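Local coordinates for putative metal-dependent hydrolase (Parabacteroides distasonis ATCC 8503, PDB 3KL7), which probably acts as a metal-dependent hydrolase of the metallo-beta-lactamase superfamily and holds two zinc ions in its likely active site, at residues A[175-180]-A[202-207]; A[66-71]-A[119-124]. All coordinates share one frame; numbering follows the deposited sequence.

The two contacts illustrate how the same sandwich is held within a sheet and between sheets. Contact 1 is largely buried and pairs two neighbouring parallel strands, 177-181 and 204-208, through backbone hydrogen bonds, with apolar side chains on both faces and a salt bridge at its exposed end. Contact 2 is smaller and partly buried. It sets strand 68-71 of the other sheet against the turn and strand start at 119-124, and there only side chains meet, without hydrogen bonds between the segments. Their centres lie about 19 Å apart and they do not touch, yet strands 123-128, 177-181 and 204-208 belong to one sheet.

Contact 1. Residues A[175-180]-A[202-207]; sequences IDIAFL and PKILYP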
ATOM      1  N   ILE A 175       4.519  12.400   5.244  1.00 16.43           N
ATOM      2  CA  ILE A 175       3.921  11.553   4.233  1.00 17.06           C
ATOM      3  C   ILE A 175       3.207  12.427   3.207  1.00 17.42           C
ATOM      4  O   ILE A 175       2.332  13.199   3.549  1.00 17.81           O
ATOM      5  CB  ILE A 175       2.950  10.532   4.849  1.00 17.00           C
ATOM      6  CG1 ILE A 175       3.692   9.626   5.877  1.00 17.44           C
ATOM      7  CG2 ILE A 175       2.302   9.684   3.764  1.00 16.96           C
ATOM      8  CD1 ILE A 175       4.778   8.689   5.266  1.00 15.21           C
ATOM      9  N   ASP A 176       3.627  12.329   1.946  1.00 17.74           N
ATOM     10  CA  ASP A 176       2.978  13.075   0.856  1.00 17.39           C
ATOM     11  C   ASP A 176       1.675  12.388   0.412  1.00 16.05           C
ATOM     12  O   ASP A 176       0.665  13.041   0.193  1.00 14.75           O
ATOM     13  CB  ASP A 176       3.930  13.203  -0.343  1.00 17.66           C
ATOM     14  CG  ASP A 176       5.124  14.105  -0.051  1.00 19.15           C
ATOM     15  OD1 ASP A 176       4.974  15.356  -0.134  1.00 20.49           O
ATOM     16  OD2 ASP A 176       6.221  13.564   0.246  1.00 20.21           O
ATOM     17  N   ILE A 177       1.724  11.069   0.273  1.00 15.90           N
ATOM     18  CA  ILE A 177       0.574  10.292  -0.243  1.00 15.50           C
ATOM     19  C   ILE A 177       0.346   9.061   0.618  1.00 15.22           C
ATOM     20  O   ILE A 177       1.264   8.353   0.931  1.00 14.25           O
ATOM     21  CB  ILE A 177       0.812   9.819  -1.705  1.00 15.21           C
ATOM     22  CG1 ILE A 177       1.025  11.017  -2.642  1.00 15.24           C
ATOM     23  CG2 ILE A 177      -0.400   8.948  -2.193  1.00 15.65           C
ATOM     24  CD1 ILE A 177       1.859  10.708  -3.895  1.00 14.77           C
ATOM     25  N   ALA A 178      -0.892   8.816   1.002  1.00 16.08           N
ATOM     26  CA  ALA A 178      -1.188   7.680   1.845  1.00 16.60           C
ATOM     27  C   ALA A 178      -2.338   6.898   1.322  1.00 17.05           C
ATOM     28  O   ALA A 178      -3.312   7.449   0.850  1.00 18.32           O
ATOM     29  CB  ALA A 178      -1.458   8.134   3.311  1.00 16.11           C
ATOM     30  N   PHE A 179      -2.212   5.592   1.414  1.00 17.45           N
ATOM     31  CA  PHE A 179      -3.286   4.689   1.140  1.00 17.64           C
ATOM     32  C   PHE A 179      -3.680   4.013   2.434  1.00 17.53           C
ATOM     33  O   PHE A 179      -2.881   3.308   3.031  1.00 18.01           O
ATOM     34  CB  PHE A 179      -2.852   3.638   0.091  1.00 17.86           C
ATOM     35  CG  PHE A 179      -2.531   4.236  -1.266  1.00 17.76           C
ATOM     36  CD1 PHE A 179      -1.301   4.843  -1.497  1.00 18.52           C
ATOM     37  CD2 PHE A 179      -3.455   4.210  -2.282  1.00 16.52           C
ATOM     38  CE1 PHE A 179      -1.013   5.398  -2.720  1.00 18.96           C
ATOM     39  CE2 PHE A 179      -3.172   4.769  -3.503  1.00 16.98           C
ATOM     40  CZ  PHE A 179      -1.955   5.365  -3.724  1.00 18.62           C
ATOM     41  N   LEU A 180      -4.920   4.244   2.865  1.00 17.42           N
ATOM     42  CA  LEU A 180      -5.482   3.585   4.059  1.00 17.29           C
ATOM     43  C   LEU A 180      -6.647   2.671   3.674  1.00 17.33           C
ATOM     44  O   LEU A 180      -7.474   3.035   2.806  1.00 17.34           O
ATOM     45  CB  LEU A 180      -5.977   4.635   5.055  1.00 16.68           C
ATOM     46  CG  LEU A 180      -4.882   5.534   5.597  1.00 16.59           C
ATOM     47  CD1 LEU A 180      -5.469   6.619   6.548  1.00 15.72           C
ATOM     48  CD2 LEU A 180      -3.802   4.683   6.297  1.00 14.86           C
ATOM     49  N   PRO A 202      -1.453  13.191   6.147  1.00 17.35           N
ATOM     50  CA  PRO A 202      -0.899  13.113   4.821  1.00 17.47           C
ATOM     51  C   PRO A 202      -1.473  14.222   3.947  1.00 17.60           C
ATOM     52  O   PRO A 202      -2.611  14.657   4.161  1.00 17.73           O
ATOM     53  CB  PRO A 202      -1.339  11.746   4.331  1.00 17.50           C
ATOM     54  CG  PRO A 202      -2.541  11.422   5.135  1.00 17.43           C
ATOM     55  CD  PRO A 202      -2.316  12.052   6.458  1.00 17.80           C
ATOM     56  N   LYS A 203      -0.688  14.700   2.992  1.00 16.97           N
ATOM     57  CA  LYS A 203      -1.143  15.716   2.126  1.00 16.61           C
ATOM     58  C   LYS A 203      -2.252  15.171   1.221  1.00 16.36           C
ATOM     59  O   LYS A 203      -3.247  15.830   1.001  1.00 16.31           O
ATOM     60  CB  LYS A 203       0.009  16.266   1.322  1.00 17.06           C
ATOM     61  CG  LYS A 203       1.015  17.058   2.173  1.00 18.15           C
ATOM     62  CD  LYS A 203       2.329  17.195   1.480  1.00 19.97           C
ATOM     63  CE  LYS A 203       3.251  18.154   2.205  1.00 21.50           C
ATOM     64  NZ  LYS A 203       4.666  17.970   1.734  1.00 24.80           N
ATOM     65  N   ILE A 204      -2.071  13.954   0.725  1.00 16.17           N
ATOM     66  CA  ILE A 204      -3.041  13.326  -0.168  1.00 16.21           C
ATOM     67  C   ILE A 204      -3.419  11.975   0.372  1.00 15.93           C
ATOM     68  O   ILE A 204      -2.555  11.214   0.761  1.00 16.04           O
ATOM     69  CB  ILE A 204      -2.460  13.186  -1.589  1.00 16.03           C
ATOM     70  CG1 ILE A 204      -2.365  14.571  -2.230  1.00 16.80           C
ATOM     71  CG2 ILE A 204      -3.332  12.240  -2.445  1.00 15.83           C
ATOM     72  CD1 ILE A 204      -1.313  14.694  -3.241  1.00 19.32           C
ATOM     73  N   LEU A 205      -4.729  11.680   0.417  1.00 15.99           N
ATOM     74  CA  LEU A 205      -5.204  10.405   0.979  1.00 15.39           C
ATOM     75  C   LEU A 205      -6.068   9.674  -0.011  1.00 15.91           C
ATOM     76  O   LEU A 205      -7.113  10.169  -0.406  1.00 16.19           O
ATOM     77  CB  LEU A 205      -6.008  10.639   2.294  1.00 14.92           C
ATOM     78  CG  LEU A 205      -6.714   9.369   2.915  1.00 13.79           C
ATOM     79  CD1 LEU A 205      -5.697   8.401   3.434  1.00 13.38           C
ATOM     80  CD2 LEU A 205      -7.699   9.741   4.042  1.00 11.90           C
ATOM     81  N   TYR A 206      -5.631   8.482  -0.404  1.00 16.21           N
ATOM     82  CA  TYR A 206      -6.452   7.588  -1.215  1.00 16.46           C
ATOM     83  C   TYR A 206      -7.017   6.469  -0.331  1.00 16.29           C
ATOM     84  O   TYR A 206      -6.284   5.528   0.025  1.00 16.26           O
ATOM     85  CB  TYR A 206      -5.613   6.914  -2.321  1.00 16.73           C
ATOM     86  CG  TYR A 206      -5.136   7.828  -3.446  1.00 17.27           C
ATOM     87  CD1 TYR A 206      -5.940   8.095  -4.528  1.00 17.98           C
ATOM     88  CD2 TYR A 206      -3.859   8.386  -3.424  1.00 17.49           C
ATOM     89  CE1 TYR A 206      -5.506   8.916  -5.556  1.00 17.84           C
ATOM     90  CE2 TYR A 206      -3.419   9.198  -4.445  1.00 17.68           C
ATOM     91  CZ  TYR A 206      -4.246   9.460  -5.509  1.00 17.74           C
ATOM     92  OH  TYR A 206      -3.812  10.273  -6.532  1.00 16.87           O
ATOM     93  N   PRO A 207      -8.312   6.542   0.016  1.00 15.33           N
ATOM     94  CA  PRO A 207      -8.873   5.345   0.592  1.00 15.41           C
ATOM     95  C   PRO A 207      -8.757   4.173  -0.386  1.00 15.52           C
ATOM     96  O   PRO A 207      -9.053   4.325  -1.577  1.00 14.80           O
ATOM     97  CB  PRO A 207     -10.349   5.714   0.802  1.00 15.26           C
ATOM     98  CG  PRO A 207     -10.571   6.902   0.011  1.00 15.33           C
ATOM     99  CD  PRO A 207      -9.292   7.619  -0.054  1.00 15.14           C
TER
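F179 and Y206 lie side by side on one face of the sheet, pointing the same way from paired positions of two parallel strands. Both first torsions place CG beside the backbone N (chi1 -64° and -70°), and the ring planes lie only 10° apart. The rings are slid so far that they barely overlap, and F179 CE2 sits 3.5 Å from Y206 CB. At the edge of the tyrosine ring and in its plane comes I177 CG2, 3.7 Å from Y206 CD2. Beyond the ring, Y206 OH is bound by D20 and R230, fixing its polar end, and F22 of strand 19-23 touches I177, I204 and Y206.

The other face carries A178, L180, L205 and P207. L205 turns its CG away from its own backbone N, and its CD1 meets L180 CD1 at 3.6 Å, the two leucines crossing at about a right angle. A178 CB rests 3.8 Å from P202 CB, in the loop before the second strand.

Between the faces runs a parallel ladder: I204 N donates to D176 O and A178 N to I204 O, both at 2.9 Å, and Y206 N to A178 O at 2.8 Å, whereas the outermost bonds, K203 N to I175 O and L180 N to Y206 O, are weak. Where the ladder begins, the extended chain of K203 runs alongside D176 and brings NZ to 3.2 Å from D176 OD1, above the carboxylate plane; D176 OD2 is taken by R156 N, so both oxygens are engaged. Helix 190-200 links the strands and covers the leucine face with A196, A197 and F200, a beta-alpha-beta crossover of the kind that builds the layered metallo-beta-lactamase fold.

Contact 2. Residues A[66-71]-A[119-124]; sequences ADIILI and ISYMKI
I68 CD1 approaches the Y121 ring obliquely from the facing segment and lies 3.8 Å from Y121 CZ. Over one face of the ring sits I119 CG2, from the same turn as the tyrosine, 3.4 Å above the plane and offset toward the rim. H47, from outside the two segments, stacks with the ring. The isoleucine and the tyrosine come from opposite directions; the modelled 3.1 Å from I68 CD1 to Y121 OH is short enough to be doubtful. D67 CB lies beside the same oxygen at 3.6 Å; the carboxylate of D67 is engaged elsewhere, by K89 and the backbone N of S48.

Y121 adopts a less common first torsion, CG between its backbone N and carbonyl carbon (chi1 59°), which directs the ring toward strand 68-71. It sits within a type I beta turn from I119 to M122, closed by the backbone bond from M122 N to I119 O. In the metallo-beta-lactamase sandwich, strand 68-71 belongs to one sheet and strand 123-128 to the other, so the side chains span the space between the sheets; H73, H75, D77 and H78, which bind the zinc ions, follow soon after strand 68-71.

Deeper in, the selenomethionine M122 runs out straight and then bends at chi3 (74°). It meets I68 tip to tip; M122 CE is modelled 3.4 Å from I68 CD1, closer than two methyl groups normally pack, so the exact spacing is doubtful. I68 CD1 also touches I119 CG2 at 3.8 Å. L70 reaches toward the same selenomethionine methyl, L70 CD2 lying 4.2 Å from M122 CE, with I49 and F152 lining M122.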
ATOM      1  N   ALA A  66       7.536  -6.267 -13.798  1.00 16.29           N
ATOM      2  CA  ALA A  66       7.922  -5.647 -12.538  1.00 16.27           C
ATOM      3  C   ALA A  66       9.435  -5.636 -12.333  1.00 16.08           C
ATOM      4  O   ALA A  66      10.100  -6.657 -12.468  1.00 16.28           O
ATOM      5  CB  ALA A  66       7.256  -6.378 -11.377  1.00 15.80           C
ATOM      6  N   ASP A  67       9.969  -4.479 -12.009  1.00 16.26           N
ATOM      7  CA  ASP A  67      11.310  -4.401 -11.458  1.00 16.55           C
ATOM      8  C   ASP A  67      11.244  -4.778  -9.979  1.00 16.07           C
ATOM      9  O   ASP A  67      12.194  -5.344  -9.422  1.00 16.12           O
ATOM     10  CB  ASP A  67      11.870  -2.995 -11.611  1.00 17.02           C
ATOM     11  CG  ASP A  67      12.188  -2.648 -13.057  1.00 17.92           C
ATOM     12  OD1 ASP A  67      13.185  -3.168 -13.579  1.00 18.74           O
ATOM     13  OD2 ASP A  67      11.437  -1.848 -13.667  1.00 19.37           O
ATOM     14  N   ILE A  68      10.113  -4.474  -9.355  1.00 15.59           N
ATOM     15  CA  ILE A  68       9.923  -4.726  -7.947  1.00 15.70           C
ATOM     16  C   ILE A  68       8.508  -5.155  -7.661  1.00 16.14           C
ATOM     17  O   ILE A  68       7.568  -4.569  -8.198  1.00 16.35           O
ATOM     18  CB  ILE A  68      10.212  -3.450  -7.109  1.00 15.92           C
ATOM     19  CG1 ILE A  68      11.661  -2.992  -7.344  1.00 16.50           C
ATOM     20  CG2 ILE A  68       9.960  -3.718  -5.594  1.00 12.97           C
ATOM     21  CD1 ILE A  68      11.989  -1.682  -6.677  1.00 19.22           C
ATOM     22  N   ILE A  69       8.354  -6.187  -6.805  1.00 16.16           N
ATOM     23  CA  ILE A  69       7.038  -6.596  -6.300  1.00 16.20           C
ATOM     24  C   ILE A  69       7.038  -6.510  -4.787  1.00 17.14           C
ATOM     25  O   ILE A  69       7.860  -7.133  -4.112  1.00 18.00           O
ATOM     26  CB  ILE A  69       6.651  -8.048  -6.755  1.00 16.42           C
ATOM     27  CG1 ILE A  69       6.669  -8.140  -8.309  1.00 14.69           C
ATOM     28  CG2 ILE A  69       5.227  -8.470  -6.154  1.00 13.83           C
ATOM     29  CD1 ILE A  69       6.552  -9.537  -8.855  1.00 12.25           C
ATOM     30  N   LEU A  70       6.126  -5.711  -4.264  1.00 17.77           N
ATOM     31  CA  LEU A  70       5.968  -5.515  -2.827  1.00 18.08           C
ATOM     32  C   LEU A  70       4.759  -6.319  -2.332  1.00 16.98           C
ATOM     33  O   LEU A  70       3.653  -6.121  -2.824  1.00 16.80           O
ATOM     34  CB  LEU A  70       5.670  -4.044  -2.541  1.00 19.03           C
ATOM     35  CG  LEU A  70       6.726  -3.157  -1.968  1.00 21.88           C
ATOM     36  CD1 LEU A  70       7.338  -3.788  -0.700  1.00 22.12           C
ATOM     37  CD2 LEU A  70       7.778  -2.887  -3.011  1.00 24.59           C
ATOM     38  N   ILE A  71       4.958  -7.182  -1.356  1.00 15.96           N
ATOM     39  CA  ILE A  71       3.828  -7.849  -0.696  1.00 16.03           C
ATOM     40  C   ILE A  71       3.686  -7.380   0.751  1.00 16.55           C
ATOM     41  O   ILE A  71       4.642  -7.467   1.538  1.00 17.33           O
ATOM     42  CB  ILE A  71       3.972  -9.371  -0.692  1.00 15.30           C
ATOM     43  CG1 ILE A  71       4.259  -9.888  -2.095  1.00 14.89           C
ATOM     44  CG2 ILE A  71       2.695 -10.016  -0.121  1.00 15.35           C
ATOM     45  CD1 ILE A  71       3.281  -9.387  -3.147  1.00 16.05           C
ATOM     46  N   ILE A 119      17.711  -0.388  -3.023  1.00 18.39           N
ATOM     47  CA  ILE A 119      17.224   0.075  -4.341  1.00 18.83           C
ATOM     48  C   ILE A 119      17.518   1.558  -4.423  1.00 18.30           C
ATOM     49  O   ILE A 119      16.967   2.343  -3.656  1.00 17.81           O
ATOM     50  CB  ILE A 119      15.698  -0.119  -4.519  1.00 19.45           C
ATOM     51  CG1 ILE A 119      15.261  -1.500  -4.062  1.00 20.79           C
ATOM     52  CG2 ILE A 119      15.307   0.091  -5.998  1.00 21.16           C
ATOM     53  CD1 ILE A 119      16.096  -2.585  -4.630  1.00 23.82           C
ATOM     54  N   SER A 120      18.367   1.948  -5.363  1.00 18.06           N
ATOM     55  CA  SER A 120      18.900   3.303  -5.380  1.00 18.47           C
ATOM     56  C   SER A 120      17.848   4.366  -5.657  1.00 18.72           C
ATOM     57  O   SER A 120      18.051   5.523  -5.323  1.00 19.32           O
ATOM     58  CB  SER A 120      20.019   3.422  -6.401  1.00 18.21           C
ATOM     59  OG  SER A 120      19.510   3.297  -7.714  1.00 19.57           O
ATOM     60  N   TYR A 121      16.724   3.970  -6.266  1.00 18.74           N
ATOM     61  CA  TYR A 121      15.677   4.920  -6.660  1.00 18.84           C
ATOM     62  C   TYR A 121      14.441   4.866  -5.758  1.00 18.72           C
ATOM     63  O   TYR A 121      13.477   5.600  -5.982  1.00 18.99           O
ATOM     64  CB  TYR A 121      15.260   4.686  -8.129  1.00 18.88           C
ATOM     65  CG  TYR A 121      14.743   3.301  -8.428  1.00 19.08           C
ATOM     66  CD1 TYR A 121      13.413   2.960  -8.169  1.00 19.16           C
ATOM     67  CD2 TYR A 121      15.573   2.330  -8.998  1.00 19.57           C
ATOM     68  CE1 TYR A 121      12.917   1.657  -8.451  1.00 20.06           C
ATOM     69  CE2 TYR A 121      15.091   1.025  -9.287  1.00 19.63           C
ATOM     70  CZ  TYR A 121      13.763   0.704  -9.008  1.00 20.65           C
ATOM     71  OH  TYR A 121      13.278  -0.572  -9.283  1.00 21.94           O
HETATM   72  N   MSE A 122      14.462   4.007  -4.743  1.00 18.10           N
HETATM   73  CA  MSE A 122      13.291   3.844  -3.883  1.00 17.49           C
HETATM   74  C   MSE A 122      13.653   3.263  -2.543  1.00 17.70           C
HETATM   75  O   MSE A 122      13.961   2.065  -2.440  1.00 17.82           O
HETATM   76  CB  MSE A 122      12.252   2.943  -4.547  1.00 16.54           C
HETATM   77  CG  MSE A 122      10.988   2.780  -3.704  1.00 15.75           C
HETATM   78 SE   MSE A 122       9.718   1.608  -4.456  0.75  8.84          SE
HETATM   79  CE  MSE A 122      10.616  -0.041  -4.099  1.00 12.52           C
ATOM     80  N   LYS A 123      13.605   4.109  -1.502  1.00 17.58           N
ATOM     81  CA  LYS A 123      13.857   3.666  -0.143  1.00 17.10           C
ATOM     82  C   LYS A 123      12.599   3.044   0.365  1.00 16.99           C
ATOM     83  O   LYS A 123      11.510   3.538   0.088  1.00 16.57           O
ATOM     84  CB  LYS A 123      14.270   4.855   0.752  1.00 17.00           C
ATOM     85  CG  LYS A 123      14.416   4.502   2.232  1.00 17.65           C
ATOM     86  CD  LYS A 123      15.017   5.656   3.043  1.00 17.29           C
ATOM     87  CE  LYS A 123      13.991   6.771   3.270  1.00 17.53           C
ATOM     88  NZ  LYS A 123      14.454   7.776   4.260  1.00 16.91           N
ATOM     89  N   ILE A 124      12.733   1.936   1.094  1.00 17.17           N
ATOM     90  CA  ILE A 124      11.575   1.261   1.690  1.00 17.17           C
ATOM     91  C   ILE A 124      11.714   1.223   3.193  1.00 17.01           C
ATOM     92  O   ILE A 124      12.765   0.879   3.715  1.00 16.85           O
ATOM     93  CB  ILE A 124      11.433  -0.226   1.213  1.00 17.17           C
ATOM     94  CG1 ILE A 124      11.567  -0.351  -0.299  1.00 17.54           C
ATOM     95  CG2 ILE A 124      10.115  -0.784   1.641  1.00 17.18           C
ATOM     96  CD1 ILE A 124      11.577  -1.826  -0.791  1.00 16.19           C
TER